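Long-range contact in probable starch synthase 4, chloroplastic/amyloplastic (Arabidopsis thaliana, PDB 6GNE), which is a probable plastid starch synthase, a two-domain glycosyltransferase of the GT-B fold, modelled here with ADP and glycan ligands: residues 9-23 with 43-57. Residues are numbered along the deposited sequence; the frame is centred on the assembly and turned at random.
Sequences GLYVVHIAAEMAPVA and GHLVEIILPKYDCMQ
Strands 11-15 and 45-51 run side by side in the same direction, their axes coming within 4.7 Å at an angle of 20°. Hydrogen bonds alternate in the parallel manner: V12 N gives to L45 O and V12 O receives from E47 N, then H14 repeats the pattern between E47 and I49. The series fades at A16 N, whose bond to I49 O is weak; beyond it regular strand pairing ends and the loops meet again through side chains and one backbone bond.

Before the strands pair, H44 turns the edge of its imidazole to the backbone, and ND1 accepts L10 N at 3.1 Å in the ring plane; NE2 is held by E491. With chi1 at 174° the Y11 side chain swings away from its own N, which lays the ring alongside L45, whose CD2 sits over one face in a CH-pi contact, and brings the phenol OH to E47. That OH donates to E47 OE1 at 2.8 Å from above the carboxylate plane, which gives this buried acid a polar partner. Beta-branched V13 and I49 suit the extended backbone and pack on that same side of the sheet, CG1 against CD1. On the other side lie V12, H14, V46 and I48; M19 crosses I48 nearly at a right angle, SD 3.6 Å from CD1.

Past the strands, L50 reaches tip to tip with V22, and Y53 OH grips A17 O on a lone pair at 2.7 Å. Q57 N donates a nearly straight hydrogen bond (174°) to V22 O, joining the two loops.

Helix 27-41, which links them in sequence and packs on the H14 and V46 face, makes the strands a beta-alpha-beta unit of the Rossmann-like N-terminal domain of a GT-B fold; the loop after strand 11-15 brings E18, hydrogen-bonded to Y112, beside the bound AC1 unit.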
# COMPACT_ATOMS: atom_id res chain seq x y z
N GLY A 9 0.10 19.63 -19.77
CA GLY A 9 0.25 18.87 -18.52
C GLY A 9 -0.54 19.46 -17.36
O GLY A 9 -0.63 20.68 -17.20
N LEU A 10 -1.14 18.58 -16.57
CA LEU A 10 -1.87 18.95 -15.36
C LEU A 10 -0.95 19.20 -14.18
O LEU A 10 0.15 18.68 -14.11
CB LEU A 10 -2.87 17.86 -14.98
CG LEU A 10 -3.87 17.52 -16.09
CD1 LEU A 10 -4.67 16.31 -15.67
CD2 LEU A 10 -4.77 18.70 -16.42
N TYR A 11 -1.45 20.02 -13.25
CA TYR A 11 -0.83 20.25 -11.96
C TYR A 11 -1.64 19.43 -10.94
O TYR A 11 -2.82 19.71 -10.66
CB TYR A 11 -0.82 21.75 -11.64
CG TYR A 11 -0.31 22.14 -10.24
CD1 TYR A 11 0.48 21.29 -9.46
CD2 TYR A 11 -0.61 23.40 -9.73
CE1 TYR A 11 0.94 21.68 -8.21
CE2 TYR A 11 -0.17 23.80 -8.47
CZ TYR A 11 0.61 22.95 -7.73
OH TYR A 11 1.02 23.33 -6.49
N VAL A 12 -0.98 18.40 -10.40
CA VAL A 12 -1.60 17.39 -9.55
C VAL A 12 -0.95 17.40 -8.17
O VAL A 12 0.26 17.19 -8.05
CB VAL A 12 -1.37 16.00 -10.17
CG1 VAL A 12 -2.09 14.93 -9.37
CG2 VAL A 12 -1.79 15.99 -11.63
N VAL A 13 -1.75 17.64 -7.14
CA VAL A 13 -1.28 17.55 -5.76
C VAL A 13 -1.83 16.31 -5.05
O VAL A 13 -3.03 16.05 -5.10
CB VAL A 13 -1.61 18.82 -4.96
CG1 VAL A 13 -1.06 18.73 -3.54
CG2 VAL A 13 -0.99 20.02 -5.63
N HIS A 14 -0.96 15.53 -4.42
CA HIS A 14 -1.36 14.35 -3.63
C HIS A 14 -1.21 14.70 -2.17
O HIS A 14 -0.16 15.14 -1.74
CB HIS A 14 -0.51 13.12 -3.95
CG HIS A 14 -0.79 12.53 -5.28
ND1 HIS A 14 -1.53 11.39 -5.44
CD2 HIS A 14 -0.46 12.94 -6.53
CE1 HIS A 14 -1.65 11.11 -6.73
NE2 HIS A 14 -1.00 12.04 -7.41
N ILE A 15 -2.26 14.49 -1.41
CA ILE A 15 -2.22 14.70 0.03
C ILE A 15 -2.41 13.31 0.63
O ILE A 15 -3.39 12.64 0.33
CB ILE A 15 -3.35 15.66 0.48
CG1 ILE A 15 -3.15 17.04 -0.16
CG2 ILE A 15 -3.42 15.77 2.00
CD1 ILE A 15 -4.39 17.94 -0.09
N ALA A 16 -1.47 12.88 1.46
CA ALA A 16 -1.51 11.55 2.04
C ALA A 16 -0.74 11.50 3.33
O ALA A 16 0.07 12.39 3.61
CB ALA A 16 -0.93 10.55 1.05
N ALA A 17 -0.97 10.43 4.08
CA ALA A 17 -0.24 10.20 5.33
C ALA A 17 1.08 9.47 5.14
O ALA A 17 1.86 9.41 6.08
CB ALA A 17 -1.12 9.45 6.32
N GLU A 18 1.32 8.92 3.95
CA GLU A 18 2.55 8.19 3.63
C GLU A 18 3.09 8.48 2.24
O GLU A 18 2.35 8.80 1.31
CB GLU A 18 2.31 6.67 3.66
CG GLU A 18 1.93 6.07 4.99
CD GLU A 18 1.61 4.57 4.83
OE1 GLU A 18 2.47 3.79 4.34
OE2 GLU A 18 0.48 4.18 5.18
N MET A 19 4.40 8.31 2.13
CA MET A 19 5.09 8.24 0.86
C MET A 19 6.40 7.46 1.05
O MET A 19 7.23 7.80 1.90
CB MET A 19 5.41 9.63 0.34
CG MET A 19 5.93 9.63 -1.11
SD MET A 19 6.70 11.18 -1.56
CE MET A 19 7.54 10.68 -3.04
N ALA A 20 6.56 6.43 0.24
CA ALA A 20 7.77 5.63 0.28
C ALA A 20 8.91 6.42 -0.37
O ALA A 20 8.68 7.04 -1.42
CB ALA A 20 7.54 4.32 -0.46
N PRO A 21 10.12 6.42 0.21
CA PRO A 21 10.54 5.67 1.42
C PRO A 21 10.52 6.46 2.73
O PRO A 21 10.67 5.87 3.75
CB PRO A 21 12.01 5.36 1.12
CG PRO A 21 12.45 6.55 0.31
CD PRO A 21 11.26 7.06 -0.46
N VAL A 22 10.31 7.77 2.63
CA VAL A 22 10.41 8.70 3.73
C VAL A 22 9.41 8.47 4.86
O VAL A 22 9.74 8.65 6.03
CB VAL A 22 10.34 10.17 3.22
CG1 VAL A 22 8.99 10.55 2.59
CG2 VAL A 22 10.67 11.15 4.33
N ALA A 23 8.19 8.07 4.52
CA ALA A 23 7.18 7.77 5.50
C ALA A 23 6.33 6.62 5.02
O ALA A 23 5.38 6.84 4.27
CB ALA A 23 6.33 8.99 5.75
N GLY A 43 4.61 14.03 -17.84
CA GLY A 43 4.73 15.47 -18.05
C GLY A 43 3.89 16.33 -17.13
O GLY A 43 3.76 17.51 -17.35
N HIS A 44 3.32 15.75 -16.09
CA HIS A 44 2.50 16.51 -15.14
C HIS A 44 3.38 17.06 -14.04
O HIS A 44 4.38 16.45 -13.65
CB HIS A 44 1.39 15.64 -14.55
CG HIS A 44 0.57 14.95 -15.59
ND1 HIS A 44 -0.31 15.63 -16.40
CD2 HIS A 44 0.54 13.65 -15.99
CE1 HIS A 44 -0.87 14.78 -17.25
NE2 HIS A 44 -0.36 13.57 -17.02
N LEU A 45 3.02 18.23 -13.55
CA LEU A 45 3.65 18.81 -12.39
C LEU A 45 3.02 18.13 -11.20
O LEU A 45 1.89 18.42 -10.85
CB LEU A 45 3.42 20.31 -12.34
CG LEU A 45 3.95 21.11 -11.15
CD1 LEU A 45 5.43 20.82 -10.91
CD2 LEU A 45 3.68 22.63 -11.35
N VAL A 46 3.73 17.20 -10.59
CA VAL A 46 3.22 16.43 -9.46
C VAL A 46 3.88 16.92 -8.18
O VAL A 46 5.11 17.11 -8.15
CB VAL A 46 3.55 14.94 -9.65
CG1 VAL A 46 3.20 14.12 -8.40
CG2 VAL A 46 2.85 14.39 -10.89
N GLU A 47 3.10 17.14 -7.15
CA GLU A 47 3.61 17.58 -5.84
C GLU A 47 2.92 16.79 -4.74
O GLU A 47 1.75 16.40 -4.88
CB GLU A 47 3.31 19.05 -5.60
CG GLU A 47 4.31 20.05 -6.15
CD GLU A 47 3.85 21.49 -5.98
OE1 GLU A 47 2.92 21.73 -5.16
OE2 GLU A 47 4.51 22.36 -6.60
N ILE A 48 3.62 16.58 -3.65
CA ILE A 48 3.08 15.79 -2.55
C ILE A 48 3.12 16.56 -1.26
O ILE A 48 4.07 17.27 -1.01
CB ILE A 48 3.82 14.46 -2.46
CG1 ILE A 48 3.52 13.66 -3.73
CG2 ILE A 48 3.35 13.67 -1.23
CD1 ILE A 48 4.56 12.64 -4.06
N ILE A 49 2.06 16.45 -0.47
CA ILE A 49 1.98 17.06 0.84
C ILE A 49 1.84 15.96 1.88
O ILE A 49 0.91 15.17 1.80
CB ILE A 49 0.82 18.06 0.94
CG1 ILE A 49 1.02 19.20 -0.09
CG2 ILE A 49 0.70 18.62 2.36
CD1 ILE A 49 -0.17 20.14 -0.24
N LEU A 50 2.79 15.92 2.83
CA LEU A 50 2.86 14.96 3.94
C LEU A 50 2.94 15.65 5.27
O LEU A 50 3.28 16.82 5.31
CB LEU A 50 4.13 14.09 3.83
CG LEU A 50 4.30 13.25 2.58
CD1 LEU A 50 5.64 12.55 2.62
CD2 LEU A 50 3.18 12.24 2.45
N PRO A 51 2.68 14.93 6.35
CA PRO A 51 3.11 15.44 7.63
C PRO A 51 4.62 15.31 7.79
O PRO A 51 5.24 14.48 7.15
CB PRO A 51 2.41 14.53 8.65
CG PRO A 51 1.32 13.84 7.89
CD PRO A 51 1.90 13.70 6.51
N LYS A 52 5.19 16.13 8.66
CA LYS A 52 6.55 15.95 9.10
C LYS A 52 6.49 15.09 10.36
O LYS A 52 6.39 15.61 11.48
CB LYS A 52 7.23 17.28 9.40
CG LYS A 52 8.66 17.14 9.90
CD LYS A 52 9.72 17.60 8.90
CE LYS A 52 11.10 17.70 9.52
NZ LYS A 52 11.11 18.21 10.95
N TYR A 53 6.56 13.78 10.17
CA TYR A 53 6.68 12.87 11.30
C TYR A 53 8.09 12.95 11.87
O TYR A 53 9.07 13.14 11.14
CB TYR A 53 6.43 11.44 10.87
CG TYR A 53 5.06 11.15 10.27
CD1 TYR A 53 3.93 11.01 11.07
CD2 TYR A 53 4.92 10.96 8.90
CE1 TYR A 53 2.70 10.71 10.51
CE2 TYR A 53 3.70 10.67 8.34
CZ TYR A 53 2.58 10.55 9.13
OH TYR A 53 1.37 10.24 8.55
N ASP A 54 8.18 12.84 13.18
CA ASP A 54 9.47 12.66 13.85
C ASP A 54 10.16 11.34 13.45
O ASP A 54 11.41 11.25 13.43
CB ASP A 54 9.30 12.73 15.38
CG ASP A 54 8.27 11.71 15.92
OD1 ASP A 54 7.51 11.03 15.16
OD2 ASP A 54 8.22 11.60 17.15
N CYS A 55 9.36 10.32 13.13
CA CYS A 55 9.87 9.01 12.81
C CYS A 55 10.10 8.82 11.32
O CYS A 55 10.19 7.68 10.85
CB CYS A 55 8.94 7.92 13.39
SG CYS A 55 7.20 7.99 12.86
N MET A 56 10.19 9.91 10.56
CA MET A 56 10.43 9.80 9.11
C MET A 56 11.85 9.34 8.81
O MET A 56 12.74 9.46 9.64
CB MET A 56 10.10 11.12 8.40
CG MET A 56 11.12 12.28 8.59
SD MET A 56 10.58 13.85 7.86
CE MET A 56 11.71 14.15 6.50
N GLN A 57 12.02 8.78 7.62
CA GLN A 57 13.28 8.23 7.19
C GLN A 57 14.03 9.30 6.36
O GLN A 57 13.67 9.57 5.22
CB GLN A 57 13.04 6.96 6.39
CG GLN A 57 14.27 6.06 6.23
CD GLN A 57 14.24 5.21 4.95
OE1 GLN A 57 13.88 4.03 5.00
NE2 GLN A 57 14.60 5.81 3.80